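Beta-lactamase (Chitinophaga pinensis, PDB 6N36) probably hydrolyses the beta-lactam ring of antibiotics, using a two-zinc active site of the metallo-beta-lactamase type. Local coordinates at residues I32-L37 and D59-A64; D120-G125 and N190-S195; V153-P158 and K215-D220; V171-R176 and Y242-F247. All coordinates share one frame; numbering follows the deposited sequence.

Interaction 1: residues I32-L37 and D59-A64; sequences IGTYDL and DTLIKA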
loop_
_atom_site.group_PDB
_atom_site.type_symbol
_atom_site.label_atom_id
_atom_site.label_comp_id
_atom_site.label_asym_id
_atom_site.label_seq_id
_atom_site.Cartn_x
_atom_site.Cartn_y
_atom_site.Cartn_z
ATOM N N ILE A 32 -9.058 4.853 5.795
ATOM C CA ILE A 32 -8.782 6.169 6.433
ATOM C C ILE A 32 -7.928 7.059 5.512
ATOM O O ILE A 32 -7.311 8.003 5.995
ATOM C CB ILE A 32 -8.140 6.002 7.819
ATOM C CG1 ILE A 32 -6.796 5.248 7.806
ATOM C CG2 ILE A 32 -9.144 5.355 8.751
ATOM C CD1 ILE A 32 -6.052 5.391 9.107
ATOM N N GLY A 33 -7.917 6.758 4.229
ATOM C CA GLY A 33 -7.082 7.463 3.263
ATOM C C GLY A 33 -7.734 8.711 2.720
ATOM O O GLY A 33 -8.699 9.211 3.269
ATOM N N THR A 34 -7.190 9.172 1.607
ATOM C CA THR A 34 -7.708 10.368 0.918
ATOM C C THR A 34 -8.571 9.941 -0.270
ATOM O O THR A 34 -8.882 8.752 -0.455
ATOM C CB THR A 34 -6.538 11.265 0.527
ATOM O OG1 THR A 34 -5.702 10.536 -0.372
ATOM C CG2 THR A 34 -5.768 11.763 1.719
ATOM N N TYR A 35 -9.020 10.919 -1.061
ATOM C CA TYR A 35 -9.831 10.566 -2.252
ATOM C C TYR A 35 -9.077 9.522 -3.086
ATOM O O TYR A 35 -9.730 8.627 -3.589
ATOM C CB TYR A 35 -10.208 11.822 -3.044
ATOM C CG TYR A 35 -11.208 11.569 -4.146
ATOM C CD1 TYR A 35 -12.567 11.586 -3.879
ATOM C CD2 TYR A 35 -10.800 11.338 -5.440
ATOM C CE1 TYR A 35 -13.502 11.329 -4.878
ATOM C CE2 TYR A 35 -11.711 11.051 -6.443
ATOM C CZ TYR A 35 -13.063 11.054 -6.153
ATOM O OH TYR A 35 -13.982 10.774 -7.129
ATOM N N ASP A 36 -7.770 9.686 -3.315
ATOM C CA ASP A 36 -7.012 8.791 -4.204
ATOM C C ASP A 36 -6.152 7.828 -3.396
ATOM O O ASP A 36 -5.913 6.683 -3.888
ATOM C CB ASP A 36 -6.170 9.539 -5.231
ATOM C CG ASP A 36 -5.616 8.577 -6.254
ATOM O OD1 ASP A 36 -6.449 7.876 -6.899
ATOM O OD2 ASP A 36 -4.382 8.501 -6.379
ATOM N N LEU A 37 -5.544 8.264 -2.306
ATOM C CA LEU A 37 -4.478 7.416 -1.674
ATOM C C LEU A 37 -5.066 6.535 -0.585
ATOM O O LEU A 37 -5.592 7.009 0.444
ATOM C CB LEU A 37 -3.372 8.301 -1.101
ATOM C CG LEU A 37 -2.580 9.111 -2.096
ATOM C CD1 LEU A 37 -1.511 9.898 -1.387
ATOM C CD2 LEU A 37 -1.981 8.219 -3.177
ATOM N N ASP A 59 -0.246 12.653 8.091
ATOM C CA ASP A 59 -0.384 12.227 9.519
ATOM C C ASP A 59 -1.551 12.980 10.157
ATOM O O ASP A 59 -2.312 12.363 10.976
ATOM C CB ASP A 59 0.943 12.372 10.257
ATOM C CG ASP A 59 1.559 13.770 10.180
ATOM O OD1 ASP A 59 1.792 14.257 9.058
ATOM O OD2 ASP A 59 1.859 14.351 11.268
ATOM N N THR A 60 -1.744 14.254 9.832
ATOM C CA THR A 60 -2.864 15.035 10.384
ATOM C C THR A 60 -4.200 14.393 9.995
ATOM O O THR A 60 -5.114 14.284 10.892
ATOM C CB THR A 60 -2.795 16.493 9.909
ATOM O OG1 THR A 60 -1.562 16.986 10.442
ATOM C CG2 THR A 60 -3.957 17.312 10.414
ATOM N N LEU A 61 -4.370 14.018 8.716
ATOM C CA LEU A 61 -5.621 13.424 8.188
ATOM C C LEU A 61 -5.834 12.041 8.786
ATOM O O LEU A 61 -6.990 11.703 9.102
ATOM C CB LEU A 61 -5.579 13.335 6.657
ATOM C CG LEU A 61 -6.286 14.452 5.881
ATOM C CD1 LEU A 61 -7.006 13.849 4.680
ATOM C CD2 LEU A 61 -7.260 15.247 6.728
ATOM N N ILE A 62 -4.765 11.286 8.927
ATOM C CA ILE A 62 -4.854 9.919 9.525
ATOM C C ILE A 62 -5.371 10.052 10.965
ATOM O O ILE A 62 -6.342 9.346 11.303
ATOM C CB ILE A 62 -3.502 9.207 9.487
ATOM C CG1 ILE A 62 -3.154 8.867 8.039
ATOM C CG2 ILE A 62 -3.453 7.949 10.369
ATOM C CD1 ILE A 62 -1.692 8.527 7.848
ATOM N N LYS A 63 -4.804 10.963 11.737
ATOM C CA LYS A 63 -5.232 11.177 13.160
ATOM C C LYS A 63 -6.719 11.570 13.184
ATOM O O LYS A 63 -7.535 11.007 13.999
ATOM C CB LYS A 63 -4.251 12.161 13.818
ATOM C CG LYS A 63 -4.502 12.409 15.295
ATOM C CD LYS A 63 -3.488 13.398 15.871
ATOM C CE LYS A 63 -3.660 13.581 17.366
ATOM N NZ LYS A 63 -4.985 13.108 17.827
ATOM N N ALA A 64 -7.138 12.510 12.333
ATOM C CA ALA A 64 -8.522 13.017 12.286
ATOM C C ALA A 64 -9.481 11.925 11.858
ATOM O O ALA A 64 -10.614 11.852 12.397
ATOM C CB ALA A 64 -8.625 14.207 11.361
#
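Ile32 reaches Ile62 through a first torsion of 60°, which sets CG1 between the backbone N and the carbonyl carbon, and a second that is nearly extended at 166°, carrying CD1 outward to the helix. On the other side, the branch methyl of Ile62 does the touching: with CG1 at -69°, CG2 falls anti to the backbone N and meets Ile32 CD1 at 3.9 Å, a methyl-to-methyl contact between two chains that approach at a slant. The second touch is Thr34 CG2 on Leu61 CD1 at 3.8 Å, roughly at right angles. It is less certain, because Leu61 was modelled in two conformers. No hydrogen bond spans the segments, so what joins them is apolar packing, 167 Å² in total.

Thr34 divides its labour. Its methyl meets the helix, while OG1 accepts from Leu37 N at 3.0 Å, an ST motif. A backbone bond from Thr34 N to Leu37 O, at 2.9 Å, closes the same turn. OG1 is also bonded to Trp16 O, which ties the loop to helix 14-17.

Beyond the apolar touches, the carbonyl of Ile32 is bonded to His65 ND1 on helix 58-69. Further along the loop, Asp36 OD2 binds ND1 of His226, a zinc ligand, and so acts in the second shell. The contact is thus a loop between strands 29-31 and 40-42 laid against helix 58-69, a loop-on-helix packing consistent with the layered alpha-beta/beta-alpha sandwich of metallo-beta-lactamases.

Interaction 2: residues D120-G125 and N190-S195; sequences DYVMGG and NDTKLS
Thr192 presents its hydroxyl to two neighbouring side chains at once: OG1 lies 3.6 Å from Val122 CG2 and 3.6 Å from Tyr121 CE2. The oxygen approaches the tyrosine ring obliquely, and the Thr192 side chain crosses both partners at about a right angle. Its CG2 lies near the hydroxyl end of Tyr121.

Tyr121 takes the less common first torsion of 75°, with CG lodged between the backbone N and the carbonyl carbon. This brings the ring round next to its own neighbour, so that Val122 CG2 sits above one ring face, displaced toward the rim. Val122 puts its two methyls to separate uses. CG1, anti to the backbone N at 175°, packs on Asp191 CB at 3.9 Å, whereas CG2 fills the angle between the ring and Thr192.

A water completes the polar side. It donates to Tyr121 OH at 3.0 Å and is hydrogen-bonded to Thr192 OG1 at 2.8 Å. Tyr121 OH is bonded also to Gly159 O, so the phenol has both a water and a backbone carbonyl to fix it.

The turn carrying these residues is held by Asp120, whose OD1 accepts from Val122 N at 3.0 Å and Met123 N at 2.9 Å, on opposite faces of the carboxylate plane: an Asx turn and an Asx motif. Both segments are loops. Tyr121 and Thr192 rest on Val203 at the start of helix 203-215, Tyr200 meets the Tyr121 ring edge to face, and Arg267 of helix 250-268 binds Thr192 O.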
loop_
_atom_site.group_PDB
_atom_site.type_symbol
_atom_site.label_atom_id
_atom_site.label_comp_id
_atom_site.label_asym_id
_atom_site.label_seq_id
_atom_site.Cartn_x
_atom_site.Cartn_y
_atom_site.Cartn_z
ATOM N N ASP A 120 16.124 5.638 -5.290
ATOM C CA ASP A 120 15.023 5.161 -6.150
ATOM C C ASP A 120 15.517 4.930 -7.579
ATOM O O ASP A 120 16.190 5.801 -8.172
ATOM C CB ASP A 120 13.869 6.144 -6.146
ATOM C CG ASP A 120 12.634 5.556 -6.801
ATOM O OD1 ASP A 120 12.516 5.626 -8.058
ATOM O OD2 ASP A 120 11.846 4.935 -6.051
ATOM N N TYR A 121 15.193 3.789 -8.177
ATOM C CA TYR A 121 15.791 3.436 -9.486
ATOM C C TYR A 121 15.295 4.312 -10.618
ATOM O O TYR A 121 15.962 4.358 -11.669
ATOM C CB TYR A 121 15.588 1.958 -9.812
ATOM C CG TYR A 121 14.211 1.525 -10.252
ATOM C CD1 TYR A 121 13.216 1.177 -9.361
ATOM C CD2 TYR A 121 13.928 1.354 -11.597
ATOM C CE1 TYR A 121 11.982 0.680 -9.790
ATOM C CE2 TYR A 121 12.713 0.876 -12.041
ATOM C CZ TYR A 121 11.718 0.526 -11.138
ATOM O OH TYR A 121 10.528 0.007 -11.610
ATOM N N VAL A 122 14.203 5.053 -10.435
ATOM C CA VAL A 122 13.674 5.993 -11.463
ATOM C C VAL A 122 13.940 7.410 -10.961
ATOM O O VAL A 122 14.577 8.187 -11.689
ATOM C CB VAL A 122 12.179 5.769 -11.759
ATOM C CG1 VAL A 122 11.600 6.833 -12.726
ATOM C CG2 VAL A 122 11.865 4.383 -12.257
ATOM N N MET A 123 13.561 7.709 -9.725
ATOM C CA MET A 123 13.432 9.103 -9.238
ATOM C C MET A 123 14.603 9.484 -8.352
ATOM O O MET A 123 14.535 10.618 -7.798
ATOM C CB MET A 123 12.114 9.264 -8.445
ATOM C CG MET A 123 10.893 9.064 -9.304
ATOM S SD MET A 123 9.350 9.141 -8.368
ATOM C CE MET A 123 9.427 7.590 -7.486
ATOM N N GLY A 124 15.640 8.644 -8.207
ATOM C CA GLY A 124 16.740 8.825 -7.233
ATOM C C GLY A 124 17.859 9.793 -7.702
ATOM O O GLY A 124 17.750 10.359 -8.829
ATOM N N GLY A 125 18.888 9.937 -6.853
ATOM C CA GLY A 125 20.138 10.689 -7.142
ATOM C C GLY A 125 19.980 12.193 -6.950
ATOM O O GLY A 125 20.991 12.933 -7.149
ATOM N N ASN A 190 6.950 5.442 -17.011
ATOM C CA ASN A 190 7.453 5.714 -18.370
ATOM C C ASN A 190 8.971 5.495 -18.478
ATOM O O ASN A 190 9.401 5.022 -19.516
ATOM C CB ASN A 190 7.084 7.148 -18.725
ATOM C CG ASN A 190 7.441 7.518 -20.140
ATOM O OD1 ASN A 190 7.280 6.678 -21.026
ATOM N ND2 ASN A 190 7.761 8.800 -20.392
ATOM N N ASP A 191 9.746 5.907 -17.464
ATOM C CA ASP A 191 11.227 5.935 -17.618
ATOM C C ASP A 191 11.783 4.513 -17.410
ATOM O O ASP A 191 12.975 4.300 -17.684
ATOM C CB ASP A 191 11.889 6.894 -16.635
ATOM C CG ASP A 191 11.636 8.370 -16.938
ATOM O OD1 ASP A 191 11.482 8.705 -18.114
ATOM O OD2 ASP A 191 11.534 9.144 -15.962
ATOM N N THR A 192 10.973 3.532 -17.137
ATOM C CA THR A 192 11.501 2.156 -16.827
ATOM C C THR A 192 11.793 1.361 -18.091
ATOM O O THR A 192 10.898 1.159 -18.920
ATOM C CB THR A 192 10.514 1.418 -15.920
ATOM O OG1 THR A 192 10.566 2.144 -14.693
ATOM C CG2 THR A 192 10.870 -0.032 -15.645
ATOM N N LYS A 193 13.031 0.869 -18.211
ATOM C CA LYS A 193 13.505 -0.044 -19.250
ATOM C C LYS A 193 13.454 -1.473 -18.729
ATOM O O LYS A 193 14.191 -1.800 -17.801
ATOM C CB LYS A 193 14.918 0.392 -19.653
ATOM C CG LYS A 193 15.592 -0.394 -20.758
ATOM C CD LYS A 193 16.906 0.314 -21.180
ATOM C CE LYS A 193 17.788 -0.458 -22.136
ATOM N NZ LYS A 193 19.239 -0.319 -21.789
ATOM N N LEU A 194 12.503 -2.282 -19.203
ATOM C CA LEU A 194 12.284 -3.640 -18.635
ATOM C C LEU A 194 13.418 -4.609 -18.901
ATOM O O LEU A 194 13.536 -5.594 -18.146
ATOM C CB LEU A 194 10.977 -4.180 -19.198
ATOM C CG LEU A 194 9.755 -3.444 -18.685
ATOM C CD1 LEU A 194 8.545 -3.909 -19.454
ATOM C CD2 LEU A 194 9.510 -3.654 -17.186
ATOM N N SER A 195 14.308 -4.358 -19.870
ATOM C CA SER A 195 15.508 -5.186 -20.060
ATOM C C SER A 195 16.491 -4.992 -18.887
ATOM O O SER A 195 17.431 -5.803 -18.735
ATOM C CB SER A 195 16.176 -4.886 -21.403
ATOM O OG SER A 195 16.493 -3.501 -21.514
HETATM O O HOH W 1 8.353 1.471 -13.071
#

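Interaction 3: residues V153-P158 and K215-D220; sequences VMRQHP and KALKFD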
loop_
_atom_site.group_PDB
_atom_site.type_symbol
_atom_site.label_atom_id
_atom_site.label_comp_id
_atom_site.label_asym_id
_atom_site.label_seq_id
_atom_site.Cartn_x
_atom_site.Cartn_y
_atom_site.Cartn_z
ATOM N N VAL A 153 -0.324 -11.775 6.071
ATOM C CA VAL A 153 0.786 -12.358 5.281
ATOM C C VAL A 153 1.281 -11.372 4.211
ATOM O O VAL A 153 0.445 -10.812 3.488
ATOM C CB VAL A 153 0.361 -13.693 4.673
ATOM C CG1 VAL A 153 1.489 -14.223 3.795
ATOM C CG2 VAL A 153 -0.020 -14.688 5.756
ATOM N N MET A 154 2.578 -11.101 4.191
ATOM C CA MET A 154 3.200 -10.234 3.147
ATOM C C MET A 154 3.579 -11.111 1.946
ATOM O O MET A 154 4.128 -12.236 2.176
ATOM C CB MET A 154 4.429 -9.499 3.671
ATOM C CG MET A 154 4.960 -8.514 2.646
ATOM S SD MET A 154 6.186 -9.320 1.498
ATOM C CE MET A 154 7.658 -9.045 2.441
ATOM N N ARG A 155 3.222 -10.705 0.729
ATOM C CA ARG A 155 3.710 -11.390 -0.476
ATOM C C ARG A 155 4.551 -10.410 -1.276
ATOM O O ARG A 155 4.064 -9.298 -1.532
ATOM C CB ARG A 155 2.593 -11.991 -1.324
ATOM C CG ARG A 155 1.746 -13.050 -0.632
ATOM C CD ARG A 155 2.525 -14.255 -0.179
ATOM N NE ARG A 155 3.440 -14.819 -1.150
ATOM C CZ ARG A 155 3.155 -15.812 -1.997
ATOM N NH1 ARG A 155 1.934 -16.325 -2.051
ATOM N NH2 ARG A 155 4.079 -16.195 -2.861
ATOM N N GLN A 156 5.760 -10.804 -1.665
ATOM C CA GLN A 156 6.655 -9.928 -2.444
ATOM C C GLN A 156 6.142 -9.841 -3.881
ATOM O O GLN A 156 6.033 -10.875 -4.563
ATOM C CB GLN A 156 8.122 -10.362 -2.389
ATOM C CG GLN A 156 8.737 -10.273 -1.003
ATOM C CD GLN A 156 10.170 -10.758 -1.044
ATOM O OE1 GLN A 156 10.466 -11.739 -1.747
ATOM N NE2 GLN A 156 11.051 -10.125 -0.279
ATOM N N HIS A 157 5.881 -8.616 -4.327
ATOM C CA HIS A 157 5.341 -8.290 -5.662
ATOM C C HIS A 157 6.253 -7.246 -6.283
ATOM O O HIS A 157 5.825 -6.137 -6.536
ATOM C CB HIS A 157 3.868 -7.929 -5.555
ATOM C CG HIS A 157 3.027 -9.088 -5.221
ATOM N ND1 HIS A 157 1.813 -8.958 -4.585
ATOM C CD2 HIS A 157 3.198 -10.421 -5.470
ATOM C CE1 HIS A 157 1.317 -10.151 -4.380
ATOM N NE2 HIS A 157 2.126 -11.087 -4.890
ATOM N N PRO A 158 7.538 -7.578 -6.507
ATOM C CA PRO A 158 8.525 -6.579 -6.890
ATOM C C PRO A 158 8.278 -6.023 -8.301
ATOM O O PRO A 158 7.554 -6.624 -9.139
ATOM C CB PRO A 158 9.825 -7.309 -6.858
ATOM C CG PRO A 158 9.432 -8.741 -7.136
ATOM C CD PRO A 158 8.150 -8.914 -6.327
ATOM N N LYS A 215 -1.689 -13.026 -10.287
ATOM C CA LYS A 215 -2.850 -13.690 -10.927
ATOM C C LYS A 215 -3.227 -14.930 -10.112
ATOM O O LYS A 215 -4.425 -15.334 -10.066
ATOM C CB LYS A 215 -2.479 -14.093 -12.348
ATOM C CG LYS A 215 -3.704 -14.284 -13.234
ATOM C CD LYS A 215 -4.281 -12.906 -13.564
ATOM C CE LYS A 215 -4.669 -12.750 -15.020
ATOM N NZ LYS A 215 -6.014 -13.308 -15.260
ATOM N N ALA A 216 -2.240 -15.570 -9.499
ATOM C CA ALA A 216 -2.424 -16.854 -8.802
ATOM C C ALA A 216 -3.058 -16.704 -7.412
ATOM O O ALA A 216 -3.457 -17.728 -6.834
ATOM C CB ALA A 216 -1.114 -17.604 -8.735
ATOM N N LEU A 217 -3.169 -15.490 -6.885
ATOM C CA LEU A 217 -3.701 -15.286 -5.526
ATOM C C LEU A 217 -5.200 -15.542 -5.498
ATOM O O LEU A 217 -5.871 -15.329 -6.497
ATOM C CB LEU A 217 -3.401 -13.851 -5.110
ATOM C CG LEU A 217 -1.926 -13.543 -4.908
ATOM C CD1 LEU A 217 -1.805 -12.082 -4.507
ATOM C CD2 LEU A 217 -1.318 -14.463 -3.868
ATOM N N LYS A 218 -5.682 -16.015 -4.364
ATOM C CA LYS A 218 -7.105 -16.314 -4.093
ATOM C C LYS A 218 -7.566 -15.463 -2.907
ATOM O O LYS A 218 -6.846 -15.492 -1.874
ATOM C CB LYS A 218 -7.233 -17.784 -3.697
ATOM C CG LYS A 218 -7.190 -18.770 -4.852
ATOM C CD LYS A 218 -7.315 -20.189 -4.392
ATOM C CE LYS A 218 -8.317 -20.349 -3.274
ATOM N NZ LYS A 218 -8.823 -21.737 -3.193
ATOM N N PHE A 219 -8.653 -14.731 -3.048
ATOM C CA PHE A 219 -9.166 -13.830 -1.990
ATOM C C PHE A 219 -10.641 -13.524 -2.267
ATOM O O PHE A 219 -11.140 -13.807 -3.388
ATOM C CB PHE A 219 -8.349 -12.534 -1.962
ATOM C CG PHE A 219 -8.205 -11.932 -3.325
ATOM C CD1 PHE A 219 -7.145 -12.271 -4.161
ATOM C CD2 PHE A 219 -9.174 -11.068 -3.794
ATOM C CE1 PHE A 219 -7.095 -11.757 -5.444
ATOM C CE2 PHE A 219 -9.121 -10.574 -5.072
ATOM C CZ PHE A 219 -8.085 -10.915 -5.890
ATOM N N ASP A 220 -11.319 -12.931 -1.292
ATOM C CA ASP A 220 -12.726 -12.518 -1.457
ATOM C C ASP A 220 -12.806 -11.063 -1.908
ATOM O O ASP A 220 -13.633 -10.742 -2.781
ATOM C CB ASP A 220 -13.484 -12.721 -0.139
ATOM C CG ASP A 220 -13.519 -14.183 0.297
ATOM O OD1 ASP A 220 -13.887 -15.006 -0.556
ATOM O OD2 ASP A 220 -13.108 -14.491 1.441
#
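Leu217 touches two flat groups, the imidazole of His157 and the guanidinium of Arg155. One face of the imidazole has Arg155 O 3.8 Å above it, shifted toward the rim. Leu217 CD1 comes to the ring obliquely, 3.7 Å from His157 CE1, and NE2 is a little farther off. The approach to the guanidinium is likewise oblique and looser, with Leu217 CD2 4.2 Å from Arg155 NH1.

Leu217 thus spreads its two methyls over two partners. The branching at CG separates them, and the second torsion of 180° turns the fork so that CD1 meets the histidine and CD2 the arginine. The Arg155 chain bends at its second and third torsions (-61° and -47°), which brings the guanidinium alongside the leucine, the two side chains running past each other in opposite senses.

The polar ends are engaged away from Leu217. Arg155 NE makes a salt bridge with Asp141, and His157 ND1 is hydrogen-bonded to Ser166 OG on the adjacent strand 165-172. Leu217 also packs on Leu168 of that strand and on Tyr253 of helix 250-268.

With no hydrogen bond between the segments and 108 Å² buried, attachment here is by dispersion: a leucine lies against carbon and nitrogen atoms of flat groups whose orientation is set by their other partners.

Interaction 4: residues V171-R176 and Y242-F247; sequences VKDAVR and YNPAAF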
loop_
_atom_site.group_PDB
_atom_site.type_symbol
_atom_site.label_atom_id
_atom_site.label_comp_id
_atom_site.label_asym_id
_atom_site.label_seq_id
_atom_site.Cartn_x
_atom_site.Cartn_y
_atom_site.Cartn_z
ATOM N N VAL A 171 -10.537 -11.113 7.795
ATOM C CA VAL A 171 -11.332 -10.301 8.756
ATOM C C VAL A 171 -12.674 -11.019 8.986
ATOM O O VAL A 171 -13.241 -11.602 8.053
ATOM C CB VAL A 171 -11.550 -8.844 8.312
ATOM C CG1 VAL A 171 -10.212 -8.158 8.101
ATOM C CG2 VAL A 171 -12.396 -8.725 7.060
ATOM N N LYS A 172 -13.169 -10.890 10.194
ATOM C CA LYS A 172 -14.447 -11.522 10.639
ATOM C C LYS A 172 -15.450 -10.419 10.961
ATOM O O LYS A 172 -15.061 -9.481 11.671
ATOM C CB LYS A 172 -14.175 -12.309 11.917
ATOM C CG LYS A 172 -13.272 -13.523 11.769
ATOM C CD LYS A 172 -13.009 -14.180 13.109
ATOM C CE LYS A 172 -12.384 -15.553 12.999
ATOM N NZ LYS A 172 -11.823 -15.947 14.309
ATOM N N ASP A 173 -16.677 -10.486 10.461
ATOM C CA ASP A 173 -17.761 -9.595 10.983
ATOM C C ASP A 173 -18.828 -10.481 11.657
ATOM O O ASP A 173 -18.550 -11.673 11.883
ATOM C CB ASP A 173 -18.242 -8.637 9.888
ATOM C CG ASP A 173 -19.002 -9.278 8.733
ATOM O OD1 ASP A 173 -19.442 -10.477 8.882
ATOM O OD2 ASP A 173 -19.254 -8.553 7.766
ATOM N N ALA A 174 -19.978 -9.907 11.985
ATOM C CA ALA A 174 -21.095 -10.622 12.635
ATOM C C ALA A 174 -21.589 -11.784 11.763
ATOM O O ALA A 174 -22.212 -12.718 12.320
ATOM C CB ALA A 174 -22.190 -9.628 12.950
ATOM N N VAL A 175 -21.361 -11.741 10.448
ATOM C CA VAL A 175 -21.977 -12.670 9.450
ATOM C C VAL A 175 -20.975 -13.740 9.000
ATOM O O VAL A 175 -21.338 -14.937 8.928
ATOM C CB VAL A 175 -22.514 -11.875 8.245
ATOM C CG1 VAL A 175 -23.137 -12.814 7.216
ATOM C CG2 VAL A 175 -23.522 -10.814 8.660
ATOM N N ARG A 176 -19.775 -13.334 8.549
ATOM C CA ARG A 176 -18.838 -14.304 7.943
ATOM C C ARG A 176 -17.385 -13.788 7.994
ATOM O O ARG A 176 -17.138 -12.718 8.585
ATOM C CB ARG A 176 -19.260 -14.572 6.495
ATOM C CG ARG A 176 -19.322 -13.329 5.613
ATOM C CD ARG A 176 -19.356 -13.673 4.133
ATOM N NE ARG A 176 -18.068 -14.231 3.740
ATOM C CZ ARG A 176 -17.725 -14.610 2.510
ATOM N NH1 ARG A 176 -18.579 -14.479 1.508
ATOM N NH2 ARG A 176 -16.520 -15.108 2.288
ATOM N N TYR A 242 -22.897 -0.329 5.339
ATOM C CA TYR A 242 -21.893 -1.426 5.422
ATOM C C TYR A 242 -22.228 -2.466 4.369
ATOM O O TYR A 242 -23.391 -2.959 4.348
ATOM C CB TYR A 242 -21.895 -2.078 6.805
ATOM C CG TYR A 242 -20.900 -3.182 7.035
ATOM C CD1 TYR A 242 -19.541 -2.943 6.944
ATOM C CD2 TYR A 242 -21.293 -4.468 7.354
ATOM C CE1 TYR A 242 -18.630 -3.956 7.179
ATOM C CE2 TYR A 242 -20.388 -5.490 7.583
ATOM C CZ TYR A 242 -19.017 -5.232 7.477
ATOM O OH TYR A 242 -18.125 -6.245 7.720
ATOM N N ASN A 243 -21.257 -2.823 3.528
ATOM C CA ASN A 243 -21.456 -3.851 2.482
ATOM C C ASN A 243 -20.114 -4.305 1.908
ATOM O O ASN A 243 -19.657 -3.794 0.883
ATOM C CB ASN A 243 -22.351 -3.327 1.366
ATOM C CG ASN A 243 -22.530 -4.402 0.271
ATOM O OD1 ASN A 243 -22.491 -5.605 0.541
ATOM N ND2 ASN A 243 -22.653 -3.955 -0.958
ATOM N N PRO A 244 -19.469 -5.286 2.567
ATOM C CA PRO A 244 -18.143 -5.740 2.131
ATOM C C PRO A 244 -18.177 -6.158 0.665
ATOM O O PRO A 244 -17.159 -6.013 -0.024
ATOM C CB PRO A 244 -17.849 -6.916 3.052
ATOM C CG PRO A 244 -18.633 -6.579 4.322
ATOM C CD PRO A 244 -19.883 -5.885 3.840
ATOM N N ALA A 245 -19.278 -6.775 0.217
ATOM C CA ALA A 245 -19.379 -7.279 -1.178
ATOM C C ALA A 245 -19.146 -6.183 -2.218
ATOM O O ALA A 245 -18.864 -6.519 -3.390
ATOM C CB ALA A 245 -20.715 -7.922 -1.395
ATOM N N ALA A 246 -19.233 -4.916 -1.849
ATOM C CA ALA A 246 -18.887 -3.809 -2.757
ATOM C C ALA A 246 -17.457 -4.005 -3.278
ATOM O O ALA A 246 -17.177 -3.535 -4.420
ATOM C CB ALA A 246 -19.008 -2.491 -2.087
ATOM N N PHE A 247 -16.610 -4.734 -2.540
ATOM C CA PHE A 247 -15.178 -4.920 -2.917
ATOM C C PHE A 247 -14.896 -6.337 -3.427
ATOM O O PHE A 247 -13.745 -6.731 -3.608
ATOM C CB PHE A 247 -14.262 -4.483 -1.774
ATOM C CG PHE A 247 -14.399 -3.020 -1.491
ATOM C CD1 PHE A 247 -13.821 -2.090 -2.326
ATOM C CD2 PHE A 247 -15.185 -2.575 -0.437
ATOM C CE1 PHE A 247 -14.014 -0.728 -2.107
ATOM C CE2 PHE A 247 -15.359 -1.214 -0.216
ATOM C CZ PHE A 247 -14.768 -0.304 -1.056
#
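Asp173 and Tyr242 meet where strand 165-172 ends in a tight turn, Asp173 N bonding to Arg176 O at 3.0 Å before strand 177-182 begins. The facing segment makes a 3-10 turn over 244-246, secured by Ala246 N to Asn243 O and Phe247 N to Pro244 O.

The central link is a short hydrogen bond, donated by Tyr242 OH to Asp173 OD2 at 2.6 Å. The carboxylate oxygen uses its anti lone pair and lies at the edge of the phenol ring, in its plane, although carboxylate and ring planes are 62° apart. Tyr242 extends fully from its backbone N, with a first torsion of -179°, which carries the hydroxyl across to the aspartate. Pro244 CD covers one ring face, 3.7 Å above the centre, and its CG comes within 4.0 Å of Asp173 OD2.

The two oxygens of Asp173 have separate tasks. While OD2 holds the tyrosine, OD1 serves the turn, accepting from Val175 N at 2.8 Å, above the carboxylate plane, and from Arg176 N at 2.9 Å, nearly end-on to the C-O bond. The first torsion of Asp173, 69°, brings OD1 round to both amides. Tyr242 OH is bonded to Gly27 N as well, and Arg24 makes a cation-pi contact with the ring, so the phenol also joins the end of strand 23-26.

This is a beta-hairpin between strands 165-172 and 177-182 whose connecting turn is braced by Asp173 OD1 in an Asx turn and Asx motif, with the hairpin end pinned by one tyrosine from the loop before helix 250-268.

Three of the contacts have side chains near the two-zinc site: those of Tyr121 (interaction 2), Thr34 (interaction 1) and His157 (interaction 3) lie about 9, 10 and 12 Å from a zinc ion. Interactions 1 and 2 also reach zinc ligands, Asp36 bonding to His226 while Asp120 and Met123 touch His85. Interactions 1 and 3 fall on opposite sides of the chain's centre, about 25 Å apart between centres, as do interactions 2 and 4, about 39 Å apart. Interactions 3 and 4 share the sheet of strands 150-156 and 165-172 and come into contact: Asp220 OD2 and Arg176 NH2, 3.6 Å apart, form a long, weak ion pair. Interactions 2 and 3 come within about 7 Å at their nearest atoms.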